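Local atomic coordinates of lipoteichoic acid primase (Listeria monocytogenes, PDB entry 4UOP), a protein that belongs to the sulfatase family of alpha/beta folds and binds a magnesium ion in its extracellular catalytic domain. Residues A109-S114 against G336-I341; P137-L142 against D340-V345; V345-G350 against G360-N365. All coordinates share one frame; numbering follows the deposited sequence.

Contact 1: A109-S114 against G336-I341; sequences ADAEWS and GGEIDI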
ATOM      1  N   ALA B 109       8.343   3.622  -9.103  1.00 17.99           N
ATOM      2  CA  ALA B 109       8.649   4.873  -8.431  1.00 19.10           C
ATOM      3  C   ALA B 109       9.366   4.659  -7.101  1.00 18.93           C
ATOM      4  O   ALA B 109      10.213   5.471  -6.723  1.00 19.40           O
ATOM      5  CB  ALA B 109       7.395   5.705  -8.242  1.00 19.08           C
ATOM      6  N   ASP B 110       9.007   3.600  -6.378  1.00 18.77           N
ATOM      7  CA  ASP B 110       9.695   3.250  -5.143  1.00 19.91           C
ATOM      8  C   ASP B 110      11.150   2.839  -5.401  1.00 19.06           C
ATOM      9  O   ASP B 110      12.024   3.117  -4.582  1.00 16.93           O
ATOM     10  CB  ASP B 110       8.960   2.139  -4.387  1.00 21.37           C
ATOM     11  CG  ASP B 110       7.633   2.604  -3.806  1.00 24.32           C
ATOM     12  OD1 ASP B 110       7.417   3.830  -3.666  1.00 26.11           O
ATOM     13  OD2 ASP B 110       6.814   1.736  -3.460  1.00 28.26           O
ATOM     14  N   ALA B 111      11.407   2.206  -6.543  1.00 17.30           N
ATOM     15  CA  ALA B 111      12.771   1.891  -6.924  1.00 17.30           C
ATOM     16  C   ALA B 111      13.570   3.167  -7.124  1.00 17.27           C
ATOM     17  O   ALA B 111      14.668   3.314  -6.587  1.00 16.42           O
ATOM     18  CB  ALA B 111      12.789   1.037  -8.175  1.00 17.02           C
ATOM     19  N   GLU B 112      13.014   4.102  -7.897  1.00 17.43           N
ATOM     20  CA  GLU B 112      13.655   5.379  -8.124  1.00 17.36           C
ATOM     21  C   GLU B 112      13.883   6.094  -6.798  1.00 17.06           C
ATOM     22  O   GLU B 112      14.966   6.634  -6.571  1.00 16.22           O
ATOM     23  CB  GLU B 112      12.803   6.247  -9.035  1.00 18.17           C
ATOM     24  CG  GLU B 112      12.723   5.755 -10.481  1.00 19.53           C
ATOM     25  CD  GLU B 112      12.049   6.783 -11.373  1.00 21.26           C
ATOM     26  OE1 GLU B 112      12.694   7.799 -11.684  1.00 21.57           O
ATOM     27  OE2 GLU B 112      10.865   6.575 -11.733  1.00 23.73           O
ATOM     28  N   TRP B 113      12.855   6.112  -5.948  1.00 17.49           N
ATOM     29  CA  TRP B 113      12.962   6.738  -4.625  1.00 18.02           C
ATOM     30  C   TRP B 113      14.163   6.203  -3.843  1.00 18.81           C
ATOM     31  O   TRP B 113      14.961   6.984  -3.271  1.00 18.71           O
ATOM     32  CB  TRP B 113      11.670   6.529  -3.812  1.00 18.29           C
ATOM     33  CG  TRP B 113      11.783   7.104  -2.436  1.00 18.45           C
ATOM     34  CD1 TRP B 113      12.259   6.479  -1.329  1.00 19.47           C
ATOM     35  CD2 TRP B 113      11.490   8.446  -2.040  1.00 18.95           C
ATOM     36  NE1 TRP B 113      12.263   7.341  -0.257  1.00 18.49           N
ATOM     37  CE2 TRP B 113      11.791   8.555  -0.666  1.00 18.86           C
ATOM     38  CE3 TRP B 113      10.984   9.562  -2.706  1.00 19.41           C
ATOM     39  CZ2 TRP B 113      11.611   9.738   0.045  1.00 20.08           C
ATOM     40  CZ3 TRP B 113      10.805  10.737  -1.995  1.00 19.99           C
ATOM     41  CH2 TRP B 113      11.110  10.813  -0.640  1.00 19.39           C
ATOM     42  N   SER B 114      14.242   4.877  -3.768  1.00 18.24           N
ATOM     43  CA  SER B 114      15.297   4.175  -3.036  1.00 19.19           C
ATOM     44  C   SER B 114      16.677   4.526  -3.569  1.00 18.22           C
ATOM     45  O   SER B 114      17.599   4.828  -2.812  1.00 17.91           O
ATOM     46  CB  SER B 114      15.085   2.658  -3.142  1.00 19.02           C
ATOM     47  OG  SER B 114      13.970   2.256  -2.395  1.00 20.78           O
ATOM     48  N   GLY B 336      23.075  -6.467  -1.262  1.00 21.11           N
ATOM     49  CA  GLY B 336      22.677  -5.092  -1.377  1.00 19.39           C
ATOM     50  C   GLY B 336      21.247  -4.978  -1.835  1.00 18.76           C
ATOM     51  O   GLY B 336      20.644  -5.955  -2.294  1.00 17.72           O
ATOM     52  N   GLY B 337      20.714  -3.775  -1.688  1.00 18.74           N
ATOM     53  CA  GLY B 337      19.406  -3.414  -2.212  1.00 18.94           C
ATOM     54  C   GLY B 337      19.468  -2.065  -2.882  1.00 18.32           C
ATOM     55  O   GLY B 337      20.515  -1.397  -2.881  1.00 17.95           O
ATOM     56  N   GLU B 338      18.354  -1.655  -3.482  1.00 17.99           N
ATOM     57  CA  GLU B 338      18.344  -0.406  -4.230  1.00 18.30           C
ATOM     58  C   GLU B 338      18.781   0.798  -3.367  1.00 17.83           C
ATOM     59  O   GLU B 338      19.441   1.684  -3.864  1.00 17.00           O
ATOM     60  CB  GLU B 338      16.994  -0.173  -4.889  1.00 18.41           C
ATOM     61  CG  GLU B 338      16.862  -1.014  -6.157  1.00 18.59           C
ATOM     62  CD  GLU B 338      15.439  -1.351  -6.555  1.00 19.64           C
ATOM     63  OE1 GLU B 338      14.546  -1.488  -5.679  1.00 19.43           O
ATOM     64  OE2 GLU B 338      15.235  -1.530  -7.771  1.00 18.80           O
ATOM     65  N   ILE B 339      18.434   0.797  -2.094  1.00 19.14           N
ATOM     66  CA  ILE B 339      18.893   1.876  -1.202  1.00 21.61           C
ATOM     67  C   ILE B 339      20.411   1.993  -1.069  1.00 20.16           C
ATOM     68  O   ILE B 339      20.911   3.025  -0.597  1.00 21.26           O
ATOM     69  CB  ILE B 339      18.305   1.760   0.216  1.00 24.36           C
ATOM     70  CG1 ILE B 339      18.639   0.401   0.839  1.00 26.11           C
ATOM     71  CG2 ILE B 339      16.815   2.030   0.192  1.00 26.54           C
ATOM     72  CD1 ILE B 339      18.466   0.385   2.338  1.00 28.97           C
ATOM     73  N   ASP B 340      21.137   0.935  -1.420  1.00 19.44           N
ATOM     74  CA  ASP B 340      22.599   0.906  -1.306  1.00 19.73           C
ATOM     75  C   ASP B 340      23.348   1.469  -2.514  1.00 19.35           C
ATOM     76  O   ASP B 340      24.563   1.625  -2.472  1.00 18.07           O
ATOM     77  CB  ASP B 340      23.066  -0.527  -1.042  1.00 20.77           C
ATOM     78  CG  ASP B 340      22.455  -1.118   0.233  1.00 22.77           C
ATOM     79  OD1 ASP B 340      22.493  -0.414   1.276  1.00 24.81           O
ATOM     80  OD2 ASP B 340      21.911  -2.252   0.190  1.00 22.58           O
ATOM     81  N   ILE B 341      22.634   1.758  -3.607  1.00 17.86           N
ATOM     82  CA  ILE B 341      23.316   2.203  -4.817  1.00 18.11           C
ATOM     83  C   ILE B 341      24.034   3.547  -4.619  1.00 19.07           C
ATOM     84  O   ILE B 341      25.188   3.687  -5.034  1.00 19.29           O
ATOM     85  CB  ILE B 341      22.377   2.203  -6.043  1.00 17.82           C
ATOM     86  CG1 ILE B 341      22.027   0.747  -6.387  1.00 18.81           C
ATOM     87  CG2 ILE B 341      23.053   2.902  -7.214  1.00 18.66           C
ATOM     88  CD1 ILE B 341      21.018   0.557  -7.521  1.00 17.95           C
TER
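The CA atoms of Ser114 and Ile339 come within 4.6 Å of each other where helix 107-117 meets the turn that follows strand 336-337, yet no hydrogen bond passes directly between the two segments. The carbonyl oxygen of Ser114 instead rests against the backbone of the turn, its O lying 3.6 Å from CA of Ile339. CB of Ser114 touches two side chains, CB of Glu338 and CG2 of Ile339, both at 3.8 Å. Only the short CG2 branch of Ile339 takes part, because chi1 of 57° places CG1 between the backbone N and the carbonyl carbon and the longer arm runs away from the helix. Glu338 extends beyond CG and lays its carboxylate against the methyl of Ala111, with OE2 of Glu338 3.6 Å from CB of Ala111. The methyl offers this buried carboxylate no hydrogen bond; OE1 of Glu338 accepts one from the backbone N of Thr102. The carbonyl oxygen of the same Thr102 hydrogen-bonds OG of Ser114, so the two segments are joined in polar terms through a third piece of chain. The turn also braces itself: N of Gly337 donates to OD2 of Asp340 over 2.7 Å, on the anti side of the carboxylate, and N of Asp340 returns a 2.8 Å bond to O of Gly337. The contact seats helix 107-117 against the turn that leads out of strand 336-337, part of the central mixed sheet of this sulfatase-family fold. Helix 107-117 carries Thr108, which shares the magnesium ion with Glu66, Asp284 and His285, and the methyl of Ala111 is about 7 Å from that ion, which puts the contact beside the metal site.

Contact 2: P137-L142 against D340-V345; sequences PSMPRL and DIMPTV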
ATOM      1  N   PRO B 137      17.438  15.734   0.074  1.00 23.12           N
ATOM      2  CA  PRO B 137      18.825  15.371  -0.153  1.00 22.90           C
ATOM      3  C   PRO B 137      18.905  14.087  -0.977  1.00 22.52           C
ATOM      4  O   PRO B 137      18.097  13.179  -0.785  1.00 21.40           O
ATOM      5  CB  PRO B 137      19.385  15.156   1.254  1.00 24.05           C
ATOM      6  CG  PRO B 137      18.450  15.893   2.160  1.00 24.59           C
ATOM      7  CD  PRO B 137      17.111  15.759   1.510  1.00 24.22           C
ATOM      8  N   SER B 138      19.869  14.017  -1.884  1.00 20.72           N
ATOM      9  CA  SER B 138      19.840  12.978  -2.887  1.00 21.45           C
ATOM     10  C   SER B 138      21.142  12.836  -3.623  1.00 21.20           C
ATOM     11  O   SER B 138      22.064  13.654  -3.480  1.00 21.23           O
ATOM     12  CB  SER B 138      18.740  13.280  -3.896  1.00 20.91           C
ATOM     13  OG  SER B 138      19.158  14.284  -4.793  1.00 22.56           O
ATOM     14  N   MET B 139      21.206  11.782  -4.420  1.00 20.04           N
ATOM     15  CA  MET B 139      22.351  11.528  -5.282  1.00 19.85           C
ATOM     16  C   MET B 139      22.516  12.611  -6.345  1.00 19.79           C
ATOM     17  O   MET B 139      23.619  13.131  -6.506  1.00 19.80           O
ATOM     18  CB  MET B 139      22.246  10.120  -5.919  1.00 20.49           C
ATOM     19  CG  MET B 139      23.265   9.832  -7.002  1.00 21.12           C
ATOM     20  SD  MET B 139      23.694   8.092  -7.142  1.00 21.99           S
ATOM     21  CE  MET B 139      22.101   7.387  -7.582  1.00 22.46           C
ATOM     22  N   PRO B 140      21.444  12.940  -7.108  1.00 20.18           N
ATOM     23  CA  PRO B 140      21.614  14.016  -8.092  1.00 20.47           C
ATOM     24  C   PRO B 140      21.947  15.377  -7.463  1.00 21.42           C
ATOM     25  O   PRO B 140      22.733  16.134  -8.023  1.00 20.95           O
ATOM     26  CB  PRO B 140      20.260  14.063  -8.823  1.00 20.64           C
ATOM     27  CG  PRO B 140      19.332  13.243  -8.018  1.00 20.29           C
ATOM     28  CD  PRO B 140      20.153  12.255  -7.273  1.00 20.53           C
ATOM     29  N   ARG B 141      21.378  15.671  -6.306  1.00 22.59           N
ATOM     30  CA  ARG B 141      21.672  16.924  -5.634  1.00 23.02           C
ATOM     31  C   ARG B 141      23.143  16.974  -5.212  1.00 22.11           C
ATOM     32  O   ARG B 141      23.833  17.963  -5.467  1.00 22.86           O
ATOM     33  CB  ARG B 141      20.755  17.112  -4.426  1.00 24.32           C
ATOM     34  CG  ARG B 141      20.918  18.451  -3.733  1.00 25.42           C
ATOM     35  CD  ARG B 141      19.948  18.602  -2.555  1.00 26.25           C
ATOM     36  NE  ARG B 141      18.551  18.407  -2.955  1.00 26.07           N
ATOM     37  CZ  ARG B 141      17.805  19.306  -3.594  1.00 26.91           C
ATOM     38  NH1 ARG B 141      18.290  20.504  -3.928  1.00 27.13           N
ATOM     39  NH2 ARG B 141      16.556  19.008  -3.912  1.00 27.18           N
ATOM     40  N   LEU B 142      23.636  15.902  -4.603  1.00 21.08           N
ATOM     41  CA  LEU B 142      25.030  15.841  -4.191  1.00 21.74           C
ATOM     42  C   LEU B 142      25.971  15.903  -5.395  1.00 21.40           C
ATOM     43  O   LEU B 142      26.997  16.563  -5.350  1.00 20.26           O
ATOM     44  CB  LEU B 142      25.298  14.583  -3.367  1.00 23.35           C
ATOM     45  CG  LEU B 142      26.711  14.393  -2.820  1.00 25.40           C
ATOM     46  CD1 LEU B 142      27.156  15.606  -2.016  1.00 26.63           C
ATOM     47  CD2 LEU B 142      26.745  13.142  -1.959  1.00 26.41           C
ATOM     48  N   ASP B 340      21.137   0.935  -1.420  1.00 19.44           N
ATOM     49  CA  ASP B 340      22.599   0.906  -1.306  1.00 19.73           C
ATOM     50  C   ASP B 340      23.348   1.469  -2.514  1.00 19.35           C
ATOM     51  O   ASP B 340      24.563   1.625  -2.472  1.00 18.07           O
ATOM     52  CB  ASP B 340      23.066  -0.527  -1.042  1.00 20.77           C
ATOM     53  CG  ASP B 340      22.455  -1.118   0.233  1.00 22.77           C
ATOM     54  OD1 ASP B 340      22.493  -0.414   1.276  1.00 24.81           O
ATOM     55  OD2 ASP B 340      21.911  -2.252   0.190  1.00 22.58           O
ATOM     56  N   ILE B 341      22.634   1.758  -3.607  1.00 17.86           N
ATOM     57  CA  ILE B 341      23.316   2.203  -4.817  1.00 18.11           C
ATOM     58  C   ILE B 341      24.034   3.547  -4.619  1.00 19.07           C
ATOM     59  O   ILE B 341      25.188   3.687  -5.034  1.00 19.29           O
ATOM     60  CB  ILE B 341      22.377   2.203  -6.043  1.00 17.82           C
ATOM     61  CG1 ILE B 341      22.027   0.747  -6.387  1.00 18.81           C
ATOM     62  CG2 ILE B 341      23.053   2.902  -7.214  1.00 18.66           C
ATOM     63  CD1 ILE B 341      21.018   0.557  -7.521  1.00 17.95           C
ATOM     64  N   MET B 342      23.399   4.506  -3.945  1.00 19.10           N
ATOM     65  CA  MET B 342      24.020   5.840  -3.775  1.00 19.71           C
ATOM     66  C   MET B 342      25.347   5.789  -2.996  1.00 19.25           C
ATOM     67  O   MET B 342      26.368   6.240  -3.513  1.00 17.91           O
ATOM     68  CB  MET B 342      23.063   6.832  -3.121  1.00 20.10           C
ATOM     69  CG  MET B 342      23.726   8.167  -2.845  1.00 23.11           C
ATOM     70  SD  MET B 342      22.640   9.400  -2.142  1.00 27.04           S
ATOM     71  CE  MET B 342      23.837  10.715  -1.899  1.00 27.49           C
ATOM     72  N   PRO B 343      25.344   5.230  -1.771  1.00 19.67           N
ATOM     73  CA  PRO B 343      26.633   5.196  -1.058  1.00 20.35           C
ATOM     74  C   PRO B 343      27.726   4.405  -1.793  1.00 20.09           C
ATOM     75  O   PRO B 343      28.897   4.781  -1.733  1.00 19.90           O
ATOM     76  CB  PRO B 343      26.283   4.568   0.299  1.00 20.60           C
ATOM     77  CG  PRO B 343      24.947   3.912   0.097  1.00 20.56           C
ATOM     78  CD  PRO B 343      24.243   4.724  -0.934  1.00 20.07           C
ATOM     79  N   THR B 344      27.341   3.361  -2.537  1.00 18.30           N
ATOM     80  CA  THR B 344      28.297   2.569  -3.285  1.00 18.91           C
ATOM     81  C   THR B 344      28.920   3.425  -4.407  1.00 19.42           C
ATOM     82  O   THR B 344      30.140   3.434  -4.611  1.00 18.77           O
ATOM     83  CB  THR B 344      27.618   1.296  -3.854  1.00 19.07           C
ATOM     84  OG1 THR B 344      27.090   0.505  -2.779  1.00 18.26           O
ATOM     85  CG2 THR B 344      28.588   0.428  -4.660  1.00 20.14           C
ATOM     86  N   VAL B 345      28.070   4.142  -5.140  1.00 17.73           N
ATOM     87  CA  VAL B 345      28.524   4.948  -6.246  1.00 18.62           C
ATOM     88  C   VAL B 345      29.327   6.178  -5.788  1.00 18.45           C
ATOM     89  O   VAL B 345      30.343   6.507  -6.391  1.00 18.67           O
ATOM     90  CB  VAL B 345      27.337   5.363  -7.141  1.00 18.61           C
ATOM     91  CG1 VAL B 345      27.771   6.407  -8.174  1.00 19.82           C
ATOM     92  CG2 VAL B 345      26.789   4.128  -7.831  1.00 19.32           C
TER
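Met342 reaches out fully stretched toward Met139, all three of its torsions close to 180°, so that its thioether end lies against the first turn of helix 139-144. SD of Met342 sits 3.6 Å from N of Met139, a van der Waals approach and not a hydrogen bond. CB of Met139 lies alongside the same side chain, 3.9 Å from SD of Met342. Beyond the sulfur, CE of Met342 touches both O of Ser138 and CD2 of Leu142, 3.8 Å from each, and the Leu142 and Met342 side chains cross at about a right angle. Met139 bends at chi3 (62°), and its SD comes over CA of Met342. The two helices thus meet on one face of the central sheet of this alpha/beta fold, where Met139 rests on Ile62 and Val345 on Leu60 of strand 59-65. Ser138 is the N-cap of helix 139-144: its OG accepts from N of Arg141 at 3.0 Å and is also bonded to O of Val170. In the other segment, O of Asp340 is gripped from opposite faces of its carbonyl plane by N and OG1 of Thr344, the hydroxyl at 2.8 Å.

Contact 3: V345-G350 against G360-N365; sequences VMNLLG and GTDILN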
ATOM      1  N   VAL B 345      28.070   4.142  -5.140  1.00 17.73           N
ATOM      2  CA  VAL B 345      28.524   4.948  -6.246  1.00 18.62           C
ATOM      3  C   VAL B 345      29.327   6.178  -5.788  1.00 18.45           C
ATOM      4  O   VAL B 345      30.343   6.507  -6.391  1.00 18.67           O
ATOM      5  CB  VAL B 345      27.337   5.363  -7.141  1.00 18.61           C
ATOM      6  CG1 VAL B 345      27.771   6.407  -8.174  1.00 19.82           C
ATOM      7  CG2 VAL B 345      26.789   4.128  -7.831  1.00 19.32           C
ATOM      8  N   MET B 346      28.882   6.831  -4.725  1.00 19.25           N
ATOM      9  CA  MET B 346      29.583   8.012  -4.232  1.00 21.01           C
ATOM     10  C   MET B 346      31.020   7.640  -3.845  1.00 20.88           C
ATOM     11  O   MET B 346      31.950   8.414  -4.104  1.00 20.72           O
ATOM     12  CB  MET B 346      28.859   8.646  -3.045  1.00 21.88           C
ATOM     13  CG  MET B 346      27.475   9.215  -3.345  1.00 23.22           C
ATOM     14  SD  MET B 346      27.393  10.422  -4.703  1.00 26.11           S
ATOM     15  CE  MET B 346      27.107   9.343  -6.112  1.00 25.54           C
ATOM     16  N   ASN B 347      31.210   6.465  -3.251  1.00 19.40           N
ATOM     17  CA  ASN B 347      32.565   6.010  -2.940  1.00 20.32           C
ATOM     18  C   ASN B 347      33.438   5.871  -4.198  1.00 20.30           C
ATOM     19  O   ASN B 347      34.578   6.351  -4.245  1.00 19.99           O
ATOM     20  CB  ASN B 347      32.526   4.706  -2.136  1.00 20.84           C
ATOM     21  CG  ASN B 347      33.913   4.145  -1.871  1.00 20.85           C
ATOM     22  OD1 ASN B 347      34.681   4.709  -1.079  1.00 23.37           O
ATOM     23  ND2 ASN B 347      34.253   3.060  -2.533  1.00 19.99           N
ATOM     24  N   LEU B 348      32.913   5.217  -5.234  1.00 19.66           N
ATOM     25  CA  LEU B 348      33.664   5.071  -6.474  1.00 20.35           C
ATOM     26  C   LEU B 348      34.029   6.424  -7.101  1.00 21.29           C
ATOM     27  O   LEU B 348      35.132   6.593  -7.654  1.00 22.41           O
ATOM     28  CB  LEU B 348      32.871   4.225  -7.487  1.00 20.83           C
ATOM     29  CG  LEU B 348      32.704   2.761  -7.111  1.00 21.72           C
ATOM     30  CD1 LEU B 348      31.718   2.083  -8.058  1.00 21.96           C
ATOM     31  CD2 LEU B 348      34.042   2.043  -7.166  1.00 22.30           C
ATOM     32  N   LEU B 349      33.101   7.375  -7.029  1.00 19.81           N
ATOM     33  CA  LEU B 349      33.302   8.693  -7.616  1.00 21.24           C
ATOM     34  C   LEU B 349      34.183   9.600  -6.738  1.00 22.85           C
ATOM     35  O   LEU B 349      34.476  10.713  -7.132  1.00 23.95           O
ATOM     36  CB  LEU B 349      31.955   9.360  -7.881  1.00 20.72           C
ATOM     37  CG  LEU B 349      31.096   8.706  -8.985  1.00 20.27           C
ATOM     38  CD1 LEU B 349      29.739   9.392  -9.068  1.00 20.82           C
ATOM     39  CD2 LEU B 349      31.783   8.722 -10.330  1.00 21.17           C
ATOM     40  N   GLY B 350      34.580   9.114  -5.561  1.00 23.84           N
ATOM     41  CA  GLY B 350      35.445   9.872  -4.650  1.00 23.90           C
ATOM     42  C   GLY B 350      34.754  11.049  -4.012  1.00 25.71           C
ATOM     43  O   GLY B 350      35.369  12.088  -3.801  1.00 27.36           O
ATOM     44  N   GLY B 360      21.200   3.378   3.215  1.00 22.43           N
ATOM     45  CA  GLY B 360      21.980   2.362   2.515  1.00 21.69           C
ATOM     46  C   GLY B 360      23.415   2.340   2.969  1.00 22.09           C
ATOM     47  O   GLY B 360      23.853   3.225   3.723  1.00 22.46           O
ATOM     48  N   THR B 361      24.142   1.339   2.487  1.00 19.94           N
ATOM     49  CA  THR B 361      25.525   1.077   2.828  1.00 21.39           C
ATOM     50  C   THR B 361      26.354   0.873   1.551  1.00 21.05           C
ATOM     51  O   THR B 361      25.869   0.326   0.562  1.00 21.30           O
ATOM     52  CB  THR B 361      25.604  -0.198   3.700  1.00 23.13           C
ATOM     53  OG1 THR B 361      24.766  -0.032   4.852  1.00 22.83           O
ATOM     54  CG2 THR B 361      27.015  -0.499   4.142  1.00 25.95           C
ATOM     55  N   ASP B 362      27.604   1.303   1.591  1.00 19.55           N
ATOM     56  CA  ASP B 362      28.562   1.055   0.527  1.00 20.57           C
ATOM     57  C   ASP B 362      28.835  -0.448   0.469  1.00 21.13           C
ATOM     58  O   ASP B 362      29.533  -1.012   1.305  1.00 20.60           O
ATOM     59  CB  ASP B 362      29.834   1.862   0.777  1.00 20.93           C
ATOM     60  CG  ASP B 362      30.943   1.575  -0.214  1.00 21.48           C
ATOM     61  OD1 ASP B 362      30.761   0.784  -1.169  1.00 20.71           O
ATOM     62  OD2 ASP B 362      32.030   2.164  -0.035  1.00 21.08           O
ATOM     63  N   ILE B 363      28.297  -1.115  -0.549  1.00 21.04           N
ATOM     64  CA  ILE B 363      28.377  -2.563  -0.560  1.00 21.22           C
ATOM     65  C   ILE B 363      29.770  -3.100  -0.905  1.00 20.11           C
ATOM     66  O   ILE B 363      30.044  -4.266  -0.662  1.00 20.70           O
ATOM     67  CB  ILE B 363      27.318  -3.202  -1.477  1.00 23.05           C
ATOM     68  CG1 ILE B 363      27.592  -2.924  -2.938  1.00 24.50           C
ATOM     69  CG2 ILE B 363      25.916  -2.732  -1.078  1.00 24.19           C
ATOM     70  CD1 ILE B 363      26.769  -3.827  -3.849  1.00 26.20           C
ATOM     71  N   LEU B 364      30.641  -2.269  -1.461  1.00 19.90           N
ATOM     72  CA  LEU B 364      31.997  -2.727  -1.772  1.00 20.93           C
ATOM     73  C   LEU B 364      32.949  -2.585  -0.581  1.00 20.87           C
ATOM     74  O   LEU B 364      34.116  -2.974  -0.674  1.00 22.00           O
ATOM     75  CB  LEU B 364      32.555  -1.989  -2.986  1.00 20.66           C
ATOM     76  CG  LEU B 364      31.736  -2.122  -4.280  1.00 21.31           C
ATOM     77  CD1 LEU B 364      32.399  -1.340  -5.392  1.00 21.25           C
ATOM     78  CD2 LEU B 364      31.564  -3.572  -4.660  1.00 22.99           C
ATOM     79  N   ASN B 365      32.465  -2.034   0.521  1.00 21.44           N
ATOM     80  CA  ASN B 365      33.293  -1.852   1.716  1.00 22.21           C
ATOM     81  C   ASN B 365      32.673  -2.389   2.993  1.00 22.63           C
ATOM     82  O   ASN B 365      33.014  -1.968   4.095  1.00 22.84           O
ATOM     83  CB  ASN B 365      33.666  -0.389   1.853  1.00 22.51           C
ATOM     84  CG  ASN B 365      34.807  -0.029   0.955  1.00 23.26           C
ATOM     85  OD1 ASN B 365      35.931  -0.484   1.164  1.00 22.44           O
ATOM     86  ND2 ASN B 365      34.523   0.726  -0.100  1.00 23.07           N
TER
HETATM   87  O   HOH W   1      32.056   1.695  -3.540  1.00 21.87           O
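OD2 of Asp362 stands over one face of the Asn347 amide, 3.3 Å from CG of Asn347, and the carboxylate and amide planes are 43° apart. Asp362 opens an Asx turn, its OD1 accepting from N of Leu364 at 3.1 Å. That N-H and the amide of Asn365, whose ND2 bonds OD2 of Asp362 at 2.9 Å, both approach from the same face of the carboxylate, well above its plane. CB and CG of Asn347 occupy the opposite face, so the carboxylate is clasped from both sides. Asn365 delivers its N-H nearly within its own amide plane, and its amide is turned 83° from that of Asn347. The two ND2 atoms are neighbours but both are donors, and they look to separate acceptors. ND2 of Asn347 gives to O of Asp50 and to a water 2.8 Å away; that water donates in turn to OD1 of Asp362, making the polar bridge that the side chains do not make directly. Asp50 also offers its N to OD1 of Asn365. Having CG of Asn347 anti to the backbone N (chi1 176°) sends the amide out from the last turn of helix 341-348, which ends in a Schellman motif at Gly350. Beside this polar cluster, the side chains of Leu348 and Leu364 cross at about a right angle, with CD2 of Leu348 4.2 Å from CD1 of Leu364.

In the fold
Followed from the N terminus, the chain lays down helix 107-117 beside the metal site, then helix 139-144, and returns about two hundred residues later to meet both. Contact 1 closes the wider excursion on the turn after strand 336-337; contact 2 opens inside it and closes immediately beyond, so the two loops cross, sharing Asp340 and Ile341. Contact 3 comes afterwards, in series, folding the loop at 360-365 back over the helix 341-348 that contact 2 also uses. OD1 of Asp340 probably accepts from N of Thr361, and OG1 of Thr344 from N of Ile363. Helices 107-117 and 139-144 and the loop at 360-365 are thus all tied to the run from strand 336-337 into helix 341-348.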